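Local coordinates for putative lipoprotein (PDB 2G5G) that binds a cofacial pair of hemes through tyrosine ligation, linked to its dimerization, and probably serves in bacterial heme transport, at residues L157-L171 with K226-K238. Residues are numbered along the deposited sequence; the frame is centred on the assembly and turned at random.
Sequences LKGYVSTTNEVKKQL and KKIGIPLHIQDFK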
loop_
_atom_site.group_PDB
_atom_site.type_symbol
_atom_site.label_atom_id
_atom_site.label_comp_id
_atom_site.label_asym_id
_atom_site.label_seq_id
_atom_site.Cartn_x
_atom_site.Cartn_y
_atom_site.Cartn_z
ATOM N N LEU A 157 -7.719 -11.593 -14.339
ATOM C CA LEU A 157 -7.203 -11.461 -15.666
ATOM C C LEU A 157 -7.202 -12.808 -16.396
ATOM O O LEU A 157 -6.718 -13.815 -15.872
ATOM C CB LEU A 157 -5.782 -10.902 -15.565
ATOM C CG LEU A 157 -5.269 -10.160 -16.785
ATOM C CD1 LEU A 157 -6.025 -8.853 -16.943
ATOM C CD2 LEU A 157 -3.759 -9.944 -16.647
ATOM N N LYS A 158 -7.752 -12.815 -17.608
ATOM C CA LYS A 158 -7.716 -13.989 -18.476
ATOM C C LYS A 158 -6.529 -13.931 -19.438
ATOM O O LYS A 158 -6.078 -12.860 -19.844
ATOM C CB LYS A 158 -9.026 -14.139 -19.256
ATOM C CG LYS A 158 -10.253 -14.445 -18.370
ATOM C CD LYS A 158 -11.550 -14.160 -19.120
ATOM C CE LYS A 158 -12.705 -13.914 -18.140
ATOM N NZ LYS A 158 -13.750 -13.010 -18.719
ATOM N N GLY A 159 -6.030 -15.105 -19.796
ATOM C CA GLY A 159 -4.867 -15.219 -20.653
ATOM C C GLY A 159 -4.603 -16.691 -20.857
ATOM O O GLY A 159 -5.266 -17.548 -20.238
ATOM N N TYR A 160 -3.643 -16.971 -21.726
ATOM C CA TYR A 160 -3.216 -18.317 -22.021
ATOM C C TYR A 160 -1.754 -18.455 -21.627
ATOM O O TYR A 160 -1.439 -19.177 -20.688
ATOM C CB TYR A 160 -3.466 -18.662 -23.494
ATOM C CG TYR A 160 -2.991 -20.045 -23.856
ATOM C CD1 TYR A 160 -3.552 -21.179 -23.248
ATOM C CD2 TYR A 160 -1.967 -20.229 -24.786
ATOM C CE1 TYR A 160 -3.103 -22.466 -23.567
ATOM C CE2 TYR A 160 -1.514 -21.516 -25.123
ATOM C CZ TYR A 160 -2.086 -22.626 -24.508
ATOM O OH TYR A 160 -1.636 -23.893 -24.822
ATOM N N VAL A 161 -0.847 -17.741 -22.287
ATOM C CA VAL A 161 0.560 -17.813 -21.857
ATOM C C VAL A 161 0.944 -16.780 -20.806
ATOM O O VAL A 161 1.951 -16.951 -20.114
ATOM C CB VAL A 161 1.566 -17.725 -23.034
ATOM C CG1 VAL A 161 1.309 -18.872 -24.062
ATOM C CG2 VAL A 161 1.526 -16.346 -23.682
ATOM N N SER A 162 0.180 -15.693 -20.700
ATOM C CA SER A 162 0.597 -14.605 -19.826
ATOM C C SER A 162 0.170 -14.770 -18.367
ATOM O O SER A 162 0.712 -14.097 -17.502
ATOM C CB SER A 162 0.107 -13.231 -20.354
ATOM O OG SER A 162 -1.296 -13.143 -20.269
ATOM N N THR A 163 -0.783 -15.652 -18.108
ATOM C CA THR A 163 -1.386 -15.754 -16.759
ATOM C C THR A 163 -1.203 -17.133 -16.132
ATOM O O THR A 163 -1.938 -17.494 -15.215
ATOM C CB THR A 163 -2.894 -15.457 -16.807
ATOM O OG1 THR A 163 -3.482 -16.235 -17.852
ATOM C CG2 THR A 163 -3.132 -13.982 -17.098
ATOM N N THR A 164 -0.237 -17.902 -16.627
ATOM C CA THR A 164 0.002 -19.265 -16.114
ATOM C C THR A 164 0.430 -19.225 -14.662
ATOM O O THR A 164 0.968 -18.215 -14.192
ATOM C CB THR A 164 1.126 -19.994 -16.882
ATOM O OG1 THR A 164 2.372 -19.345 -16.633
ATOM C CG2 THR A 164 0.857 -20.033 -18.370
ATOM N N ASN A 165 0.234 -20.339 -13.946
ATOM C CA ASN A 165 0.687 -20.416 -12.558
ATOM C C ASN A 165 2.173 -20.216 -12.469
ATOM O O ASN A 165 2.660 -19.637 -11.507
ATOM C CB ASN A 165 0.303 -21.754 -11.910
ATOM C CG ASN A 165 -1.177 -21.987 -11.914
ATOM O OD1 ASN A 165 -1.961 -21.060 -11.702
ATOM N ND2 ASN A 165 -1.582 -23.226 -12.171
ATOM N N GLU A 166 2.886 -20.700 -13.487
ATOM C CA GLU A 166 4.335 -20.614 -13.534
ATOM C C GLU A 166 4.765 -19.148 -13.579
ATOM O O GLU A 166 5.643 -18.728 -12.846
ATOM C CB GLU A 166 4.845 -21.379 -14.765
ATOM C CG GLU A 166 6.353 -21.574 -14.865
ATOM C CD GLU A 166 6.813 -22.189 -16.211
ATOM O OE1 GLU A 166 5.973 -22.740 -16.968
ATOM O OE2 GLU A 166 8.029 -22.126 -16.508
ATOM N N VAL A 167 4.152 -18.369 -14.463
ATOM C CA VAL A 167 4.422 -16.916 -14.514
ATOM C C VAL A 167 4.098 -16.212 -13.183
ATOM O O VAL A 167 4.937 -15.457 -12.640
ATOM C CB VAL A 167 3.653 -16.266 -15.693
ATOM C CG1 VAL A 167 3.708 -14.724 -15.592
ATOM C CG2 VAL A 167 4.248 -16.791 -17.050
ATOM N N LYS A 168 2.893 -16.464 -12.675
ATOM C CA LYS A 168 2.437 -15.886 -11.398
ATOM C C LYS A 168 3.343 -16.221 -10.229
ATOM O O LYS A 168 3.599 -15.369 -9.395
ATOM C CB LYS A 168 1.000 -16.289 -11.078
ATOM C CG LYS A 168 -0.022 -15.563 -11.899
ATOM C CD LYS A 168 -1.400 -16.117 -11.641
ATOM C CE LYS A 168 -2.444 -15.269 -12.352
ATOM N NZ LYS A 168 -3.624 -16.096 -12.724
ATOM N N LYS A 169 3.824 -17.465 -10.171
ATOM C CA LYS A 169 4.756 -17.874 -9.092
ATOM C C LYS A 169 6.107 -17.188 -9.235
ATOM O O LYS A 169 6.709 -16.777 -8.243
ATOM C CB LYS A 169 4.951 -19.393 -9.076
ATOM C CG LYS A 169 5.522 -19.906 -7.753
ATOM C CD LYS A 169 7.026 -20.054 -7.818
ATOM C CE LYS A 169 7.545 -21.036 -6.729
ATOM N NZ LYS A 169 6.754 -20.951 -5.456
ATOM N N GLN A 170 6.597 -17.050 -10.470
ATOM C CA GLN A 170 7.849 -16.325 -10.670
ATOM C C GLN A 170 7.691 -14.888 -10.208
ATOM O O GLN A 170 8.597 -14.339 -9.604
ATOM C CB GLN A 170 8.329 -16.353 -12.126
ATOM C CG GLN A 170 8.830 -17.720 -12.608
ATOM C CD GLN A 170 9.079 -17.734 -14.118
ATOM O OE1 GLN A 170 8.222 -18.151 -14.896
ATOM N NE2 GLN A 170 10.247 -17.262 -14.526
ATOM N N LEU A 171 6.546 -14.280 -10.527
ATOM C CA LEU A 171 6.257 -12.920 -10.099
ATOM C C LEU A 171 6.122 -12.842 -8.565
ATOM O O LEU A 171 6.589 -11.895 -7.945
ATOM C CB LEU A 171 4.980 -12.408 -10.784
ATOM C CG LEU A 171 5.154 -11.853 -12.226
ATOM C CD1 LEU A 171 3.806 -11.452 -12.799
ATOM C CD2 LEU A 171 6.131 -10.684 -12.300
ATOM N N LYS A 226 10.786 -11.224 -21.363
ATOM C CA LYS A 226 10.079 -12.181 -22.167
ATOM C C LYS A 226 9.561 -13.385 -21.361
ATOM O O LYS A 226 8.708 -14.090 -21.845
ATOM C CB LYS A 226 11.002 -12.693 -23.268
ATOM C CG LYS A 226 11.304 -11.627 -24.343
ATOM C CD LYS A 226 12.444 -12.093 -25.210
ATOM C CE LYS A 226 12.042 -13.241 -26.111
ATOM N NZ LYS A 226 13.186 -13.720 -26.927
ATOM N N LYS A 227 10.135 -13.641 -20.190
ATOM C CA LYS A 227 9.739 -14.787 -19.341
ATOM C C LYS A 227 8.459 -14.556 -18.535
ATOM O O LYS A 227 7.679 -15.476 -18.344
ATOM C CB LYS A 227 10.851 -15.110 -18.352
ATOM C CG LYS A 227 12.176 -15.529 -18.990
ATOM C CD LYS A 227 13.286 -15.612 -17.947
ATOM C CE LYS A 227 13.109 -16.797 -16.987
ATOM N NZ LYS A 227 14.198 -16.713 -15.927
ATOM N N ILE A 228 8.257 -13.334 -18.050
ATOM C CA ILE A 228 7.178 -13.058 -17.082
ATOM C C ILE A 228 6.356 -11.800 -17.416
ATOM O O ILE A 228 5.376 -11.508 -16.725
ATOM C CB ILE A 228 7.750 -12.849 -15.668
ATOM C CG1 ILE A 228 8.759 -11.688 -15.673
ATOM C CG2 ILE A 228 8.344 -14.183 -15.114
ATOM C CD1 ILE A 228 9.352 -11.322 -14.341
ATOM N N GLY A 229 6.801 -11.032 -18.414
ATOM C CA GLY A 229 6.264 -9.670 -18.610
ATOM C C GLY A 229 5.409 -9.402 -19.836
ATOM O O GLY A 229 4.773 -10.290 -20.417
ATOM N N ILE A 230 5.406 -8.131 -20.217
ATOM C CA ILE A 230 4.674 -7.647 -21.388
ATOM C C ILE A 230 4.695 -8.533 -22.664
ATOM O O ILE A 230 3.648 -8.705 -23.279
ATOM C CB ILE A 230 5.107 -6.210 -21.735
ATOM C CG1 ILE A 230 4.758 -5.284 -20.541
ATOM C CG2 ILE A 230 4.451 -5.736 -23.095
ATOM C CD1 ILE A 230 5.599 -4.008 -20.470
ATOM N N PRO A 231 5.865 -9.076 -23.062
ATOM C CA PRO A 231 5.866 -9.967 -24.259
ATOM C C PRO A 231 4.849 -11.120 -24.246
ATOM O O PRO A 231 4.273 -11.442 -25.295
ATOM C CB PRO A 231 7.314 -10.466 -24.323
ATOM C CG PRO A 231 8.120 -9.319 -23.746
ATOM C CD PRO A 231 7.242 -8.854 -22.570
ATOM N N LEU A 232 4.594 -11.713 -23.070
ATOM C CA LEU A 232 3.591 -12.764 -22.948
ATOM C C LEU A 232 2.184 -12.238 -23.242
ATOM O O LEU A 232 1.372 -12.931 -23.849
ATOM C CB LEU A 232 3.604 -13.359 -21.534
ATOM C CG LEU A 232 4.933 -13.926 -21.027
ATOM C CD1 LEU A 232 4.783 -14.356 -19.552
ATOM C CD2 LEU A 232 5.348 -15.103 -21.922
ATOM N N HIS A 233 1.915 -11.012 -22.808
ATOM C CA HIS A 233 0.586 -10.417 -22.956
ATOM C C HIS A 233 0.372 -10.009 -24.397
ATOM O O HIS A 233 -0.719 -10.212 -24.942
ATOM C CB HIS A 233 0.391 -9.225 -22.002
ATOM C CG HIS A 233 0.485 -9.606 -20.555
ATOM N ND1 HIS A 233 -0.624 -9.801 -19.762
ATOM C CD2 HIS A 233 1.559 -9.843 -19.763
ATOM C CE1 HIS A 233 -0.239 -10.146 -18.545
ATOM N NE2 HIS A 233 1.081 -10.179 -18.519
ATOM N N ILE A 234 1.433 -9.502 -25.042
ATOM C CA ILE A 234 1.390 -9.239 -26.502
ATOM C C ILE A 234 0.999 -10.494 -27.289
ATOM O O ILE A 234 0.156 -10.448 -28.185
ATOM C CB ILE A 234 2.725 -8.626 -27.019
ATOM C CG1 ILE A 234 2.932 -7.221 -26.423
ATOM C CG2 ILE A 234 2.789 -8.601 -28.597
ATOM C CD1 ILE A 234 4.332 -6.603 -26.728
ATOM N N GLN A 235 1.598 -11.636 -26.945
ATOM C CA GLN A 235 1.263 -12.920 -27.574
ATOM C C GLN A 235 -0.196 -13.266 -27.415
ATOM O O GLN A 235 -0.839 -13.693 -28.384
ATOM C CB GLN A 235 2.069 -14.076 -26.951
ATOM C CG GLN A 235 3.558 -14.018 -27.227
ATOM C CD GLN A 235 4.291 -15.227 -26.647
ATOM O OE1 GLN A 235 5.257 -15.070 -25.902
ATOM N NE2 GLN A 235 3.834 -16.440 -26.993
ATOM N N ASP A 236 -0.708 -13.111 -26.180
ATOM C CA ASP A 236 -2.126 -13.390 -25.860
ATOM C C ASP A 236 -3.082 -12.458 -26.597
ATOM O O ASP A 236 -4.212 -12.873 -26.921
ATOM C CB ASP A 236 -2.398 -13.333 -24.346
ATOM C CG ASP A 236 -1.965 -14.628 -23.598
ATOM O OD1 ASP A 236 -1.638 -15.647 -24.246
ATOM O OD2 ASP A 236 -1.964 -14.603 -22.347
ATOM N N PHE A 237 -2.658 -11.219 -26.872
ATOM C CA PHE A 237 -3.431 -10.320 -27.747
ATOM C C PHE A 237 -3.488 -10.768 -29.236
ATOM O O PHE A 237 -4.208 -10.151 -30.038
ATOM C CB PHE A 237 -2.914 -8.850 -27.651
ATOM C CG PHE A 237 -3.547 -8.018 -26.535
ATOM C CD1 PHE A 237 -4.900 -7.684 -26.564
ATOM C CD2 PHE A 237 -2.780 -7.547 -25.473
ATOM C CE1 PHE A 237 -5.452 -6.932 -25.552
ATOM C CE2 PHE A 237 -3.328 -6.778 -24.465
ATOM C CZ PHE A 237 -4.667 -6.469 -24.501
ATOM N N LYS A 238 -2.704 -11.789 -29.597
ATOM C CA LYS A 238 -2.577 -12.325 -30.965
ATOM C C LYS A 238 -2.050 -11.262 -31.943
ATOM O O LYS A 238 -2.521 -11.171 -33.064
ATOM C CB LYS A 238 -3.906 -12.957 -31.460
ATOM C CG LYS A 238 -4.539 -13.892 -30.439
ATOM C CD LYS A 238 -4.149 -15.321 -30.697
ATOM C CE LYS A 238 -5.368 -16.120 -31.173
ATOM N NZ LYS A 238 -5.026 -17.443 -31.841
#
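Ser-162 packs directly on Leu-232, their CA atoms 4.7 Å apart, where the turn leading to helix 165-179 meets the flank of the short helix 230-236. The two segments run in opposite directions, Gly-159 lying nearest Asp-236 and Val-167 nearest Ile-228. The carboxylate of Asp-236 gathers consecutive amides of the turn: Val-161 N reaches OD1 at 3.0 Å on its syn lone pair, nearly straight at 165°, whereas Ser-162 N meets Asp-236 OD2 (2.9 Å) from above the carboxylate plane. Tyr-160 N meets OD2 from the opposite side of that plane. With Ser-162 OG between the backbone N and the carbonyl carbon (chi1 68°), the hydroxyl donates to Asp-236 OD2 on the anti side at 2.6 Å. Three donors on OD2 and one on OD1 fix the carboxylate's rotation and would probably stabilise its negative charge. Ser-162 CB lies over the His-233 ring, a CH-pi contact 3.5 Å from the centroid and 5° off the normal. Arg-202 of helix 187-210 bonds to both Ser-162 OG and His-233 ND1. Further along, Val-167 CG2 meets Leu-232 CD1 tip to tip at 3.5 Å, and Leu-171 CD2 touches Ile-228 CD1 at 3.9 Å. Thr-164 OG1 N-caps the following helix by accepting from Val-167 N. A helical aspartate receiving three successive loop amides and a serine hydroxyl, beside this apolar packing, thus joins the helical heme-binding part of the ChaN-family fold to the helix preceding strand 243-248.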